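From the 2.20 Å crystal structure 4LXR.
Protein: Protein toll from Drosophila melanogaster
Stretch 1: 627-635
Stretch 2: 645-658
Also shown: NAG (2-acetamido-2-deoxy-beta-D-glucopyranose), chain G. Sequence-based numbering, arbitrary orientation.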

# COMPACT_ATOMS: atom_id res chain seq x y z
N ASN A 627 -31.28 -48.97 -23.09
CA ASN A 627 -32.47 -49.53 -23.70
C ASN A 627 -32.42 -49.56 -25.22
O ASN A 627 -33.42 -49.85 -25.87
CB ASN A 627 -33.70 -48.74 -23.26
CG ASN A 627 -33.62 -47.27 -23.67
OD1 ASN A 627 -32.55 -46.76 -24.02
ND2 ASN A 627 -34.76 -46.57 -23.61
N LEU A 628 -31.27 -49.23 -25.80
CA LEU A 628 -31.19 -49.13 -27.26
C LEU A 628 -31.02 -50.49 -27.93
O LEU A 628 -30.20 -51.32 -27.50
CB LEU A 628 -30.08 -48.17 -27.69
CG LEU A 628 -30.23 -46.72 -27.25
CD1 LEU A 628 -29.21 -45.84 -27.96
CD2 LEU A 628 -31.65 -46.20 -27.46
N THR A 629 -31.81 -50.71 -28.98
CA THR A 629 -31.69 -51.92 -29.79
C THR A 629 -30.95 -51.60 -31.08
O THR A 629 -30.39 -52.49 -31.72
CB THR A 629 -33.07 -52.55 -30.08
OG1 THR A 629 -33.90 -51.59 -30.75
CG2 THR A 629 -33.75 -52.95 -28.78
N HIS A 630 -30.94 -50.33 -31.45
CA HIS A 630 -30.25 -49.88 -32.66
C HIS A 630 -29.41 -48.64 -32.38
O HIS A 630 -29.65 -47.90 -31.43
CB HIS A 630 -31.26 -49.56 -33.76
CG HIS A 630 -32.00 -50.75 -34.26
ND1 HIS A 630 -33.29 -51.05 -33.86
CD2 HIS A 630 -31.65 -51.73 -35.13
CE1 HIS A 630 -33.70 -52.15 -34.46
NE2 HIS A 630 -32.72 -52.59 -35.23
N VAL A 631 -28.41 -48.43 -33.23
CA VAL A 631 -27.61 -47.22 -33.19
C VAL A 631 -28.45 -46.06 -33.69
O VAL A 631 -28.91 -46.07 -34.83
CB VAL A 631 -26.35 -47.35 -34.05
CG1 VAL A 631 -25.63 -46.00 -34.15
CG2 VAL A 631 -25.42 -48.43 -33.49
N PRO A 632 -28.66 -45.04 -32.84
CA PRO A 632 -29.50 -43.90 -33.23
C PRO A 632 -28.82 -43.02 -34.27
O PRO A 632 -27.61 -43.13 -34.46
CB PRO A 632 -29.67 -43.14 -31.92
CG PRO A 632 -28.45 -43.45 -31.14
CD PRO A 632 -28.09 -44.87 -31.49
N ARG A 633 -29.61 -42.19 -34.93
CA ARG A 633 -29.12 -41.19 -35.89
C ARG A 633 -27.99 -40.34 -35.32
O ARG A 633 -28.16 -39.67 -34.30
CB ARG A 633 -30.27 -40.26 -36.26
CG ARG A 633 -31.53 -40.97 -36.72
CD ARG A 633 -32.61 -39.96 -37.10
NE ARG A 633 -33.65 -40.55 -37.94
CZ ARG A 633 -34.69 -39.88 -38.42
NH1 ARG A 633 -34.84 -38.59 -38.15
NH2 ARG A 633 -35.59 -40.50 -39.19
N LEU A 634 -26.83 -40.37 -35.98
CA LEU A 634 -25.64 -39.67 -35.49
C LEU A 634 -25.37 -38.37 -36.24
O LEU A 634 -25.66 -38.27 -37.43
CB LEU A 634 -24.40 -40.60 -35.56
CG LEU A 634 -24.46 -41.87 -34.72
CD1 LEU A 634 -23.15 -42.69 -34.81
CD2 LEU A 634 -24.80 -41.55 -33.28
N PRO A 635 -24.79 -37.38 -35.55
CA PRO A 635 -24.43 -36.12 -36.21
C PRO A 635 -23.20 -36.30 -37.08
O PRO A 635 -22.36 -37.14 -36.77
CB PRO A 635 -24.09 -35.20 -35.03
CG PRO A 635 -23.66 -36.12 -33.94
CD PRO A 635 -24.49 -37.36 -34.11
C1 NAG G . -30.54 -59.01 -24.83
C2 NAG G . -32.05 -59.21 -24.71
C3 NAG G . -32.43 -59.41 -23.24
C4 NAG G . -31.59 -60.50 -22.60
C5 NAG G . -30.10 -60.25 -22.84
C6 NAG G . -29.21 -61.38 -22.38
C7 NAG G . -33.13 -57.98 -26.55
C8 NAG G . -33.85 -56.71 -26.93
N2 NAG G . -32.77 -58.08 -25.27
O3 NAG G . -33.81 -59.73 -23.13
O4 NAG G . -31.84 -60.49 -21.20
O5 NAG G . -29.86 -60.10 -24.25
O6 NAG G . -28.29 -60.94 -21.40
O7 NAG G . -32.88 -58.86 -27.37
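Stretch 2 (645-658) ELHLENNTLLRLPS

How does stretch 2 run along stretch 1? It begins as the end of a strand, residues 645-647, then leaves regular structure through a type II beta turn from L648 to N651 and continues as an irregular loop. Stretch 1 has no helix or strand of its own. From N651 onward the two chains travel in the same direction: the CA atoms of N627 and N651 lie 5.3 Å apart, those of T629 and L653 4.0 Å, and those of V631 and L656 6.6 Å. The strand end lies farther off, with L634 CA and L646 CA separated by 9.2 Å, so there it is side chains that bridge the gap. Together the stretches bury 659 Å².

What does V631, which has the largest covered area, rest against? Its CA-to-CB bond points toward stretch 2, and its t rotamer brings CG2 into a pocket of apolar groups. V631 CG2 lies 3.7 Å from L648 CD1 and 3.7 Å from P657 CD, with L656 CD2 at 4.1 Å and L653 CD2 at 4.2 Å. Its other methyl, V631 CG1, reaches L646 CD2 at 4.2 Å. One small side chain thus touches both the strand end and the far part of the loop. L634 extends this apolar patch, its CD1 packing 3.6 Å from L646 CD2.

How is L628 held? Mainly through its backbone, by the residues that close and follow the turn. L628 N donates to N651 OD1 at 3.1 Å, while N651 ND2 donates to L648 O at 3.0 Å; the side-chain amide of N651 therefore ties the turn to stretch 1. On the carbonyl side, T652 N donates to L628 O at 2.9 Å, although the position of that oxygen is less certain because the model is crowded there. The side chain of L628 adds an apolar contact, CD1 to L648 CD2, at 4.3 Å.

What does T629 add where the backbones come closest? Its carbonyl accepts a short, nearly straight hydrogen bond from L654 N, 2.8 Å from T629 O. Two CA-H...O contacts accompany it, T629 CA to T652 O at 3.4 Å and L653 CA to T629 O at 3.4 Å, contacts that two backbones can make when they pass this near each other. Beside the backbone, T629 CB lies 4.0 Å from L654 CD1, while the other methyl of that leucine, L654 CD2, approaches the sugar NAG, 3.3 Å from its O7.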

# COMPACT_ATOMS: atom_id res chain seq x y z
N GLU A 645 -15.92 -40.81 -30.95
CA GLU A 645 -16.12 -41.96 -30.07
C GLU A 645 -17.60 -42.22 -29.87
O GLU A 645 -18.34 -41.35 -29.42
CB GLU A 645 -15.45 -41.75 -28.71
CG GLU A 645 -13.99 -41.35 -28.77
CD GLU A 645 -13.37 -41.24 -27.39
OE1 GLU A 645 -12.15 -40.98 -27.31
OE2 GLU A 645 -14.10 -41.41 -26.39
N LEU A 646 -18.04 -43.42 -30.20
CA LEU A 646 -19.45 -43.73 -30.05
C LEU A 646 -19.63 -44.66 -28.87
O LEU A 646 -19.32 -45.84 -28.95
CB LEU A 646 -20.00 -44.35 -31.33
CG LEU A 646 -21.45 -44.80 -31.38
CD1 LEU A 646 -22.44 -43.66 -31.02
CD2 LEU A 646 -21.71 -45.33 -32.77
N HIS A 647 -20.09 -44.10 -27.76
CA HIS A 647 -20.25 -44.84 -26.52
C HIS A 647 -21.67 -45.36 -26.36
O HIS A 647 -22.62 -44.60 -26.14
CB HIS A 647 -19.83 -43.97 -25.33
CG HIS A 647 -18.34 -43.83 -25.19
ND1 HIS A 647 -17.57 -44.73 -24.47
CD2 HIS A 647 -17.47 -42.93 -25.70
CE1 HIS A 647 -16.30 -44.37 -24.53
NE2 HIS A 647 -16.22 -43.27 -25.26
N LEU A 648 -21.81 -46.68 -26.50
CA LEU A 648 -23.10 -47.34 -26.46
C LEU A 648 -23.09 -48.49 -25.45
O LEU A 648 -23.89 -49.42 -25.55
CB LEU A 648 -23.48 -47.83 -27.86
CG LEU A 648 -23.73 -46.75 -28.92
CD1 LEU A 648 -23.91 -47.33 -30.31
CD2 LEU A 648 -24.94 -45.90 -28.54
N GLU A 649 -22.18 -48.40 -24.49
CA GLU A 649 -22.04 -49.40 -23.43
C GLU A 649 -23.33 -49.76 -22.70
O GLU A 649 -24.17 -48.89 -22.41
CB GLU A 649 -21.01 -48.98 -22.38
CG GLU A 649 -19.59 -48.89 -22.89
CD GLU A 649 -19.23 -47.50 -23.39
OE1 GLU A 649 -18.03 -47.15 -23.34
OE2 GLU A 649 -20.16 -46.76 -23.82
N ASN A 650 -23.46 -51.05 -22.39
CA ASN A 650 -24.58 -51.58 -21.60
C ASN A 650 -25.97 -51.20 -22.11
O ASN A 650 -26.87 -50.92 -21.32
CB ASN A 650 -24.40 -51.25 -20.11
CG ASN A 650 -23.11 -51.84 -19.52
OD1 ASN A 650 -22.40 -51.19 -18.76
ND2 ASN A 650 -22.80 -53.09 -19.89
N ASN A 651 -26.14 -51.19 -23.42
CA ASN A 651 -27.47 -51.12 -24.02
C ASN A 651 -27.94 -52.53 -24.41
O ASN A 651 -27.47 -53.51 -23.82
CB ASN A 651 -27.47 -50.15 -25.21
CG ASN A 651 -27.52 -48.69 -24.77
OD1 ASN A 651 -28.60 -48.10 -24.69
ND2 ASN A 651 -26.36 -48.10 -24.49
N THR A 652 -28.86 -52.66 -25.37
CA THR A 652 -29.15 -53.99 -25.92
C THR A 652 -29.17 -54.01 -27.45
O THR A 652 -30.16 -54.43 -28.06
CB THR A 652 -30.47 -54.61 -25.38
OG1 THR A 652 -31.58 -53.75 -25.69
CG2 THR A 652 -30.39 -54.84 -23.88
N LEU A 653 -28.08 -53.54 -28.05
CA LEU A 653 -27.97 -53.45 -29.50
C LEU A 653 -28.12 -54.82 -30.15
O LEU A 653 -27.42 -55.78 -29.80
CB LEU A 653 -26.63 -52.85 -29.91
CG LEU A 653 -26.36 -51.36 -29.68
CD1 LEU A 653 -24.94 -51.01 -30.11
CD2 LEU A 653 -27.36 -50.52 -30.42
N LEU A 654 -29.04 -54.91 -31.11
CA LEU A 654 -29.31 -56.17 -31.78
C LEU A 654 -28.42 -56.34 -33.01
O LEU A 654 -27.99 -57.45 -33.33
CB LEU A 654 -30.78 -56.27 -32.17
CG LEU A 654 -31.77 -56.21 -31.01
CD1 LEU A 654 -33.19 -56.25 -31.53
CD2 LEU A 654 -31.52 -57.35 -30.01
N ARG A 655 -28.13 -55.23 -33.68
CA ARG A 655 -27.31 -55.26 -34.88
C ARG A 655 -26.66 -53.88 -35.06
O ARG A 655 -27.08 -52.91 -34.44
CB ARG A 655 -28.18 -55.61 -36.08
CG ARG A 655 -27.44 -55.92 -37.37
CD ARG A 655 -28.40 -56.24 -38.52
NE ARG A 655 -29.34 -57.32 -38.19
CZ ARG A 655 -29.01 -58.61 -38.11
NH1 ARG A 655 -27.76 -59.00 -38.33
NH2 ARG A 655 -29.94 -59.51 -37.80
N LEU A 656 -25.61 -53.81 -35.87
CA LEU A 656 -25.01 -52.53 -36.23
C LEU A 656 -25.54 -52.09 -37.60
O LEU A 656 -25.95 -52.92 -38.41
CB LEU A 656 -23.49 -52.65 -36.27
CG LEU A 656 -22.79 -52.93 -34.94
CD1 LEU A 656 -21.29 -53.11 -35.13
CD2 LEU A 656 -23.07 -51.82 -33.93
N PRO A 657 -25.55 -50.77 -37.86
CA PRO A 657 -25.96 -50.33 -39.19
C PRO A 657 -24.78 -50.50 -40.15
O PRO A 657 -23.69 -50.86 -39.70
CB PRO A 657 -26.26 -48.84 -38.98
CG PRO A 657 -25.35 -48.43 -37.88
CD PRO A 657 -25.25 -49.64 -36.97
N SER A 658 -24.99 -50.26 -41.45
CA SER A 658 -23.89 -50.36 -42.40
C SER A 658 -22.91 -49.19 -42.26
O SER A 658 -23.27 -48.13 -41.73
CB SER A 658 -24.40 -50.49 -43.84
OG SER A 658 -24.65 -49.24 -44.41